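Local coordinates for periplasmic binding protein/LacI transcriptional regulator (Alkaliphilus metalliredigens, PDB 3CTP) that binds the sugar D-xylulofuranose between its two lobes and probably acts as a sugar-responsive transcriptional repressor of the LacI family, at residues 259-271 against 276-288. Sequence-based numbering, arbitrary orientation.
With NA (sodium ion), chain D; XLF (beta-D-xylulofuranose), chain C.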
ATOM      1  N   GLN A 259     -27.352   3.715  -6.253  1.00 14.46           N
ATOM      2  CA  GLN A 259     -28.780   3.554  -6.580  1.00 16.83           C
ATOM      3  C   GLN A 259     -29.469   2.475  -5.751  1.00 16.87           C
ATOM      4  O   GLN A 259     -30.626   2.631  -5.343  1.00 18.12           O
ATOM      5  CB  GLN A 259     -28.956   3.224  -8.064  1.00 18.90           C
ATOM      6  CG  GLN A 259     -28.582   4.355  -8.998  1.00 28.47           C
ATOM      7  CD  GLN A 259     -27.153   4.267  -9.487  1.00 29.10           C
ATOM      8  OE1 GLN A 259     -26.270   3.778  -8.784  1.00 24.55           O
ATOM      9  NE2 GLN A 259     -26.917   4.736 -10.717  1.00 31.30           N
ATOM     10  N   GLU A 260     -28.767   1.375  -5.507  1.00 14.22           N
ATOM     11  CA  GLU A 260     -29.369   0.264  -4.797  1.00 13.59           C
ATOM     12  C   GLU A 260     -28.903   0.188  -3.348  1.00 14.45           C
ATOM     13  O   GLU A 260     -29.624  -0.304  -2.475  1.00 15.48           O
ATOM     14  CB  GLU A 260     -29.020  -1.034  -5.506  1.00 14.76           C
ATOM     15  CG  GLU A 260     -29.720  -1.142  -6.855  1.00 23.56           C
ATOM     16  CD  GLU A 260     -29.573  -2.501  -7.469  1.00 27.03           C
ATOM     17  OE1 GLU A 260     -28.474  -2.829  -7.948  1.00 25.40           O
ATOM     18  OE2 GLU A 260     -30.585  -3.240  -7.501  1.00 35.42           O
ATOM     19  N   VAL A 261     -27.681   0.639  -3.092  1.00 13.44           N
ATOM     20  CA  VAL A 261     -27.207   0.651  -1.721  1.00 12.07           C
ATOM     21  C   VAL A 261     -26.156   1.738  -1.623  1.00 12.14           C
ATOM     22  O   VAL A 261     -25.387   1.945  -2.579  1.00 12.65           O
ATOM     23  CB  VAL A 261     -26.645  -0.705  -1.318  1.00 15.26           C
ATOM     24  CG1 VAL A 261     -25.491  -1.040  -2.195  1.00 16.90           C
ATOM     25  CG2 VAL A 261     -26.212  -0.689   0.172  1.00 14.69           C
ATOM     26  N   GLN A 262     -26.161   2.461  -0.507  1.00 10.57           N
ATOM     27  CA  GLN A 262     -25.193   3.547  -0.283  1.00  8.98           C
ATOM     28  C   GLN A 262     -24.099   3.037   0.634  1.00 10.37           C
ATOM     29  O   GLN A 262     -24.374   2.184   1.476  1.00 12.34           O
ATOM     30  CB  GLN A 262     -25.865   4.747   0.350  1.00  9.58           C
ATOM     31  CG  GLN A 262     -27.024   5.318  -0.520  1.00 12.13           C
ATOM     32  CD  GLN A 262     -27.560   6.600   0.054  1.00 16.67           C
ATOM     33  OE1 GLN A 262     -26.815   7.551   0.266  1.00 15.14           O
ATOM     34  NE2 GLN A 262     -28.865   6.619   0.368  1.00 17.61           N
ATOM     35  N   ILE A 263     -22.878   3.560   0.468  1.00  9.20           N
ATOM     36  CA  ILE A 263     -21.708   3.057   1.223  1.00  9.98           C
ATOM     37  C   ILE A 263     -20.960   4.252   1.791  1.00  9.47           C
ATOM     38  O   ILE A 263     -20.723   5.246   1.085  1.00  9.15           O
ATOM     39  CB  ILE A 263     -20.710   2.312   0.295  1.00  9.44           C
ATOM     40  CG1 ILE A 263     -21.435   1.320  -0.629  1.00 14.50           C
ATOM     41  CG2 ILE A 263     -19.596   1.651   1.122  1.00 11.33           C
ATOM     42  CD1 ILE A 263     -22.003   0.133   0.059  1.00 16.15           C
ATOM     43  N   ILE A 264     -20.572   4.154   3.069  1.00  8.23           N
ATOM     44  CA  ILE A 264     -19.616   5.112   3.630  1.00  8.31           C
ATOM     45  C   ILE A 264     -18.492   4.320   4.294  1.00  8.16           C
ATOM     46  O   ILE A 264     -18.757   3.315   4.963  1.00  8.34           O
ATOM     47  CB  ILE A 264     -20.301   6.074   4.617  1.00  8.38           C
ATOM     48  CG1 ILE A 264     -19.286   7.050   5.241  1.00  9.26           C
ATOM     49  CG2 ILE A 264     -21.063   5.303   5.688  1.00 11.62           C
ATOM     50  CD1 ILE A 264     -19.969   8.226   5.924  1.00 13.41           C
ATOM     51  N   GLY A 265     -17.243   4.747   4.082  1.00  7.96           N
ATOM     52  CA  GLY A 265     -16.076   4.104   4.725  1.00  7.72           C
ATOM     53  C   GLY A 265     -15.503   4.952   5.852  1.00  8.82           C
ATOM     54  O   GLY A 265     -16.221   5.739   6.493  1.00 10.27           O
ATOM     55  N   PHE A 266     -14.193   4.793   6.100  1.00  7.38           N
ATOM     56  CA  PHE A 266     -13.517   5.621   7.084  1.00  7.46           C
ATOM     57  C   PHE A 266     -12.047   5.658   6.732  1.00  8.05           C
ATOM     58  O   PHE A 266     -11.473   4.614   6.428  1.00  9.01           O
ATOM     59  CB  PHE A 266     -13.657   4.995   8.487  1.00  7.82           C
ATOM     60  CG  PHE A 266     -13.580   5.990   9.635  1.00  8.17           C
ATOM     61  CD1 PHE A 266     -14.736   6.346  10.329  1.00  9.71           C
ATOM     62  CD2 PHE A 266     -12.364   6.487  10.070  1.00  9.17           C
ATOM     63  CE1 PHE A 266     -14.678   7.226  11.410  1.00 10.59           C
ATOM     64  CE2 PHE A 266     -12.297   7.372  11.141  1.00  8.10           C
ATOM     65  CZ  PHE A 266     -13.470   7.749  11.811  1.00  9.46           C
ATOM     66  N   ASP A 267     -11.466   6.857   6.792  1.00  8.66           N
ATOM     67  CA  ASP A 267     -10.027   7.143   6.681  1.00  7.98           C
ATOM     68  C   ASP A 267      -9.756   8.341   5.759  1.00  8.52           C
ATOM     69  O   ASP A 267      -8.874   9.147   6.030  1.00  9.19           O
ATOM     70  CB  ASP A 267      -9.199   6.024   6.052  1.00  8.32           C
ATOM     71  CG  ASP A 267      -8.967   4.841   6.976  1.00 10.91           C
ATOM     72  OD1 ASP A 267      -9.110   4.973   8.223  1.00 10.72           O
ATOM     73  OD2 ASP A 267      -8.571   3.778   6.427  1.00 10.94           O
ATOM     74  N   ASN A 268     -10.451   8.377   4.626  1.00  8.49           N
ATOM     75  CA  ASN A 268      -9.997   9.180   3.480  1.00  7.98           C
ATOM     76  C   ASN A 268      -8.580   8.782   3.081  1.00 10.02           C
ATOM     77  O   ASN A 268      -7.698   9.634   2.932  1.00 11.68           O
ATOM     78  CB  ASN A 268     -10.054  10.684   3.763  1.00  8.45           C
ATOM     79  CG  ASN A 268      -9.939  11.502   2.478  1.00 13.35           C
ATOM     80  OD1 ASN A 268     -10.131  10.971   1.381  1.00 13.12           O
ATOM     81  ND2 ASN A 268      -9.602  12.794   2.610  1.00 14.92           N
ATOM     82  N   SER A 269      -8.379   7.483   2.877  1.00  9.43           N
ATOM     83  CA  SER A 269      -7.137   7.032   2.251  1.00  9.59           C
ATOM     84  C   SER A 269      -7.274   7.008   0.711  1.00  9.84           C
ATOM     85  O   SER A 269      -8.380   7.160   0.149  1.00  9.89           O
ATOM     86  CB  SER A 269      -6.734   5.652   2.772  1.00 11.27           C
ATOM     87  OG  SER A 269      -7.646   4.662   2.319  1.00 11.72           O
ATOM     88  N   PHE A 270      -6.156   6.851   0.010  1.00  9.25           N
ATOM     89  CA  PHE A 270      -6.234   7.098  -1.418  1.00  9.82           C
ATOM     90  C   PHE A 270      -7.115   6.120  -2.170  1.00  9.78           C
ATOM     91  O   PHE A 270      -7.582   6.416  -3.270  1.00 10.64           O
ATOM     92  CB  PHE A 270      -4.825   7.196  -2.047  1.00  9.51           C
ATOM     93  CG  PHE A 270      -4.077   5.886  -2.143  1.00  9.89           C
ATOM     94  CD1 PHE A 270      -4.398   4.967  -3.135  1.00 12.89           C
ATOM     95  CD2 PHE A 270      -2.979   5.629  -1.310  1.00  9.59           C
ATOM     96  CE1 PHE A 270      -3.676   3.744  -3.278  1.00 12.58           C
ATOM     97  CE2 PHE A 270      -2.244   4.428  -1.438  1.00 13.29           C
ATOM     98  CZ  PHE A 270      -2.605   3.480  -2.427  1.00 12.44           C
ATOM     99  N   ILE A 271      -7.375   4.957  -1.589  1.00  8.46           N
ATOM    100  CA  ILE A 271      -8.159   3.955  -2.309  1.00  9.13           C
ATOM    101  C   ILE A 271      -9.576   4.439  -2.590  1.00 10.41           C
ATOM    102  O   ILE A 271     -10.201   4.034  -3.585  1.00 10.50           O
ATOM    103  CB  ILE A 271      -8.163   2.600  -1.544  1.00  8.33           C
ATOM    104  CG1 ILE A 271      -8.722   1.482  -2.423  1.00 11.63           C
ATOM    105  CG2 ILE A 271      -8.937   2.713  -0.258  1.00 10.57           C
ATOM    106  CD1 ILE A 271      -7.763   1.103  -3.561  1.00 15.45           C
ATOM    107  N   TYR A 276     -14.253   3.615  -8.076  1.00 24.90           N
ATOM    108  CA  TYR A 276     -15.443   4.220  -8.713  1.00 26.18           C
ATOM    109  C   TYR A 276     -16.710   3.402  -8.487  1.00 26.24           C
ATOM    110  O   TYR A 276     -16.700   2.175  -8.624  1.00 28.82           O
ATOM    111  CB  TYR A 276     -15.177   4.343 -10.218  1.00 28.16           C
ATOM    112  CG  TYR A 276     -16.349   4.828 -11.035  1.00 43.83           C
ATOM    113  CD1 TYR A 276     -16.374   6.117 -11.544  1.00 35.29           C
ATOM    114  CD2 TYR A 276     -17.421   3.993 -11.305  1.00 33.93           C
ATOM    115  CE1 TYR A 276     -17.446   6.575 -12.298  1.00 46.14           C
ATOM    116  CE2 TYR A 276     -18.499   4.437 -12.061  1.00 47.34           C
ATOM    117  CZ  TYR A 276     -18.501   5.731 -12.554  1.00 37.01           C
ATOM    118  OH  TYR A 276     -19.566   6.176 -13.306  1.00 47.99           O
ATOM    119  N   PRO A 277     -17.808   4.065  -8.105  1.00 23.14           N
ATOM    120  CA  PRO A 277     -17.835   5.495  -7.825  1.00 19.76           C
ATOM    121  C   PRO A 277     -16.945   5.799  -6.626  1.00 16.22           C
ATOM    122  O   PRO A 277     -16.681   4.907  -5.818  1.00 14.99           O
ATOM    123  CB  PRO A 277     -19.310   5.771  -7.498  1.00 20.57           C
ATOM    124  CG  PRO A 277     -19.888   4.468  -7.127  1.00 26.78           C
ATOM    125  CD  PRO A 277     -19.094   3.407  -7.817  1.00 23.23           C
ATOM    126  N   SER A 278     -16.485   7.044  -6.523  1.00 12.73           N
ATOM    127  CA  SER A 278     -15.606   7.430  -5.427  1.00 11.70           C
ATOM    128  C   SER A 278     -16.345   7.374  -4.090  1.00 10.60           C
ATOM    129  O   SER A 278     -17.544   7.609  -4.022  1.00 10.37           O
ATOM    130  CB  SER A 278     -15.030   8.812  -5.655  1.00 12.69           C
ATOM    131  OG  SER A 278     -16.112   9.728  -5.865  1.00 19.31           O
ATOM    132  N   LEU A 279     -15.590   7.079  -3.034  1.00  9.78           N
ATOM    133  CA  LEU A 279     -16.150   6.636  -1.762  1.00  9.07           C
ATOM    134  C   LEU A 279     -16.398   7.776  -0.775  1.00  9.18           C
ATOM    135  O   LEU A 279     -15.470   8.482  -0.382  1.00  9.69           O
ATOM    136  CB  LEU A 279     -15.150   5.653  -1.123  1.00  8.78           C
ATOM    137  CG  LEU A 279     -15.497   5.066   0.239  1.00  8.64           C
ATOM    138  CD1 LEU A 279     -16.746   4.223   0.176  1.00 10.00           C
ATOM    139  CD2 LEU A 279     -14.329   4.197   0.669  1.00 10.99           C
ATOM    140  N   THR A 280     -17.642   7.939  -0.338  1.00  8.60           N
ATOM    141  CA  THR A 280     -17.922   8.821   0.790  1.00  8.51           C
ATOM    142  C   THR A 280     -17.252   8.241   2.028  1.00  8.88           C
ATOM    143  O   THR A 280     -17.257   7.015   2.237  1.00  8.42           O
ATOM    144  CB  THR A 280     -19.423   8.903   1.016  1.00 10.30           C
ATOM    145  OG1 THR A 280     -20.010   9.527  -0.131  1.00  9.63           O
ATOM    146  CG2 THR A 280     -19.746   9.696   2.286  1.00  8.44           C
ATOM    147  N   THR A 281     -16.658   9.100   2.839  1.00  7.52           N
ATOM    148  CA  THR A 281     -15.822   8.578   3.924  1.00  7.86           C
ATOM    149  C   THR A 281     -15.687   9.616   5.024  1.00  8.96           C
ATOM    150  O   THR A 281     -16.211  10.720   4.921  1.00 10.17           O
ATOM    151  CB  THR A 281     -14.434   8.145   3.377  1.00  9.35           C
ATOM    152  OG1 THR A 281     -13.683   7.468   4.402  1.00 11.06           O
ATOM    153  CG2 THR A 281     -13.660   9.372   2.889  1.00 10.33           C
ATOM    154  N   ILE A 282     -15.031   9.228   6.106  1.00  9.02           N
ATOM    155  CA  ILE A 282     -14.720  10.130   7.198  1.00  9.03           C
ATOM    156  C   ILE A 282     -13.214  10.342   7.164  1.00  9.36           C
ATOM    157  O   ILE A 282     -12.417   9.398   7.204  1.00  9.19           O
ATOM    158  CB  ILE A 282     -15.072   9.513   8.567  1.00  8.52           C
ATOM    159  CG1 ILE A 282     -16.548   9.071   8.612  1.00 11.18           C
ATOM    160  CG2 ILE A 282     -14.758  10.518   9.693  1.00 10.24           C
ATOM    161  CD1 ILE A 282     -17.560  10.236   8.445  1.00  9.55           C
ATOM    162  N   ASN A 283     -12.813  11.600   7.073  1.00  8.62           N
ATOM    163  CA  ASN A 283     -11.408  11.953   7.021  1.00  8.88           C
ATOM    164  C   ASN A 283     -10.673  11.781   8.335  1.00  9.45           C
ATOM    165  O   ASN A 283     -11.065  12.384   9.334  1.00 10.81           O
ATOM    166  CB  ASN A 283     -11.292  13.441   6.627  1.00 10.10           C
ATOM    167  CG  ASN A 283      -9.866  13.872   6.376  1.00 13.77           C
ATOM    168  OD1 ASN A 283      -9.270  13.497   5.354  1.00 14.28           O
ATOM    169  ND2 ASN A 283      -9.305  14.685   7.291  1.00 13.54           N
ATOM    170  N   GLN A 284      -9.581  10.998   8.332  1.00  9.21           N
ATOM    171  CA  GLN A 284      -8.574  11.119   9.397  1.00  8.80           C
ATOM    172  C   GLN A 284      -7.496  12.091   8.973  1.00  9.35           C
ATOM    173  O   GLN A 284      -6.982  11.991   7.841  1.00  9.49           O
ATOM    174  CB  GLN A 284      -7.895   9.768   9.670  1.00  9.16           C
ATOM    175  CG  GLN A 284      -8.803   8.722  10.258  1.00  9.28           C
ATOM    176  CD  GLN A 284      -8.002   7.638  10.952  1.00  8.61           C
ATOM    177  OE1 GLN A 284      -7.387   7.895  11.977  1.00 10.61           O
ATOM    178  NE2 GLN A 284      -8.046   6.402  10.424  1.00  9.70           N
ATOM    179  N   PRO A 285      -7.159  13.058   9.845  1.00  9.13           N
ATOM    180  CA  PRO A 285      -6.258  14.128   9.406  1.00  9.82           C
ATOM    181  C   PRO A 285      -4.809  13.694   9.514  1.00  9.91           C
ATOM    182  O   PRO A 285      -4.134  13.940  10.529  1.00 10.97           O
ATOM    183  CB  PRO A 285      -6.557  15.270  10.384  1.00 11.33           C
ATOM    184  CG  PRO A 285      -7.022  14.565  11.654  1.00 12.24           C
ATOM    185  CD  PRO A 285      -7.775  13.323  11.162  1.00 10.02           C
ATOM    186  N   ILE A 286      -4.338  13.001   8.475  1.00  9.52           N
ATOM    187  CA  ILE A 286      -3.017  12.386   8.520  1.00 10.19           C
ATOM    188  C   ILE A 286      -1.920  13.404   8.844  1.00 10.22           C
ATOM    189  O   ILE A 286      -1.000  13.117   9.622  1.00  9.78           O
ATOM    190  CB  ILE A 286      -2.721  11.658   7.179  1.00 10.88           C
ATOM    191  CG1 ILE A 286      -3.644  10.426   7.087  1.00 14.50           C
ATOM    192  CG2 ILE A 286      -1.276  11.234   7.110  1.00 15.60           C
ATOM    193  CD1 ILE A 286      -3.477   9.583   5.788  1.00 16.93           C
ATOM    194  N   GLU A 287      -1.984  14.594   8.242  1.00 10.97           N
ATOM    195  CA  GLU A 287      -0.928  15.574   8.527  1.00 12.47           C
ATOM    196  C   GLU A 287      -0.911  15.954  10.011  1.00 12.06           C
ATOM    197  O   GLU A 287       0.173  16.042  10.638  1.00 12.40           O
ATOM    198  CB  GLU A 287      -1.065  16.845   7.668  1.00 13.75           C
ATOM    199  CG  GLU A 287      -0.778  16.597   6.193  1.00 26.11           C
ATOM    200  CD  GLU A 287       0.698  16.608   5.868  1.00 25.79           C
ATOM    201  OE1 GLU A 287       1.477  17.247   6.613  1.00 36.48           O
ATOM    202  OE2 GLU A 287       1.080  15.994   4.846  1.00 37.29           O
ATOM    203  N   ALA A 288      -2.083  16.239  10.581  1.00 10.24           N
ATOM    204  CA  ALA A 288      -2.128  16.584  12.010  1.00  9.76           C
ATOM    205  C   ALA A 288      -1.704  15.405  12.893  1.00  9.76           C
ATOM    206  O   ALA A 288      -1.026  15.593  13.918  1.00 10.46           O
ATOM    207  CB  ALA A 288      -3.529  17.059  12.416  1.00 10.46           C
TER
HETATM  208 NA    NA D 402     -30.765  -1.716  -1.152  1.00 12.78          NA
HETATM  209  O4  XLF C 401      -7.585   0.845  13.315  1.00 10.69           O
HETATM  210  C4  XLF C 401      -8.324   1.592  12.345  1.00  9.94           C
HETATM  211  C5  XLF C 401      -8.916   0.598  11.358  1.00  7.80           C
HETATM  212  O5  XLF C 401      -8.176   0.759  10.143  1.00  8.98           O
HETATM  213  C3  XLF C 401      -7.395   2.455  11.506  1.00  9.19           C
HETATM  214  O3  XLF C 401      -7.529   3.846  11.825  1.00  9.46           O
HETATM  215  C2  XLF C 401      -7.881   2.153  10.115  1.00  9.00           C
HETATM  216  O2  XLF C 401      -9.089   2.885   9.822  1.00  8.32           O
HETATM  217  C1  XLF C 401      -6.828   2.409   9.057  1.00  6.89           C
HETATM  218  O1  XLF C 401      -7.327   1.981   7.780  1.00 10.36           O
HETATM  219  O   HOH W   1      -6.556  11.014   5.277  1.00 16.45           O
HETATM  220  O   HOH W   2     -32.404  -2.453  -2.490  1.00 26.90           O
HETATM  221  O   HOH W   3     -32.383  -0.304  -0.482  1.00 30.61           O
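Two donors grip OD1 of Asp-267: the side-chain amide of Gln-284, its NE2 2.8 Å from that oxygen, and the O2 hydroxyl of bound beta-D-xylulofuranose. The other carboxylate oxygen, OD2, accepts the sugar's O1 hydroxyl at 2.6 Å. Carboxylate and amide lie side by side with planes 39° apart, and NE2 meets OD1 from the anti side, well out of the carboxylate plane. NE2 also donates to sugar O3 at 3.0 Å, while OE1 turns to Ser-154, which fixes the amide's rotation. A leucine in place of Gln-284 would probably cost both the sugar O3 and Asp-267 OD1 a donor and leave the carboxylate freer to turn. The backbones lock the pair: Asp-267 N donates to Ile-282 O (2.7 Å), and Gln-284 N returns a bond to Asp-267 O from above its carbonyl plane. Next to the carboxylate, Ile-282 lays CB over one face of the Phe-266 ring, 3.8 Å from its centroid in a CH-pi contact, whereas CG of Gln-284 reaches the ring edge. CG of Asn-268, anti to the backbone N (chi1 -165°), carries ND2 to Asn-283 OD1 in a nearly straight 2.9 Å bond; Asn-268 OD1 bonds to Arg-320. Toward strand 262-264, Gly-265 N donates to Thr-280 O, and Ile-264 CD1 meets Ile-282 CD1. Beyond that strand, the edge of one lobe's parallel sheet, residues 265-268 run beside 280-284, which includes edge strand 281-283 of the other sheet; Asp-267 and Gln-284 thus line the interlobe sugar cleft characteristic of the periplasmic-binding-protein-like core of LacI-family regulators.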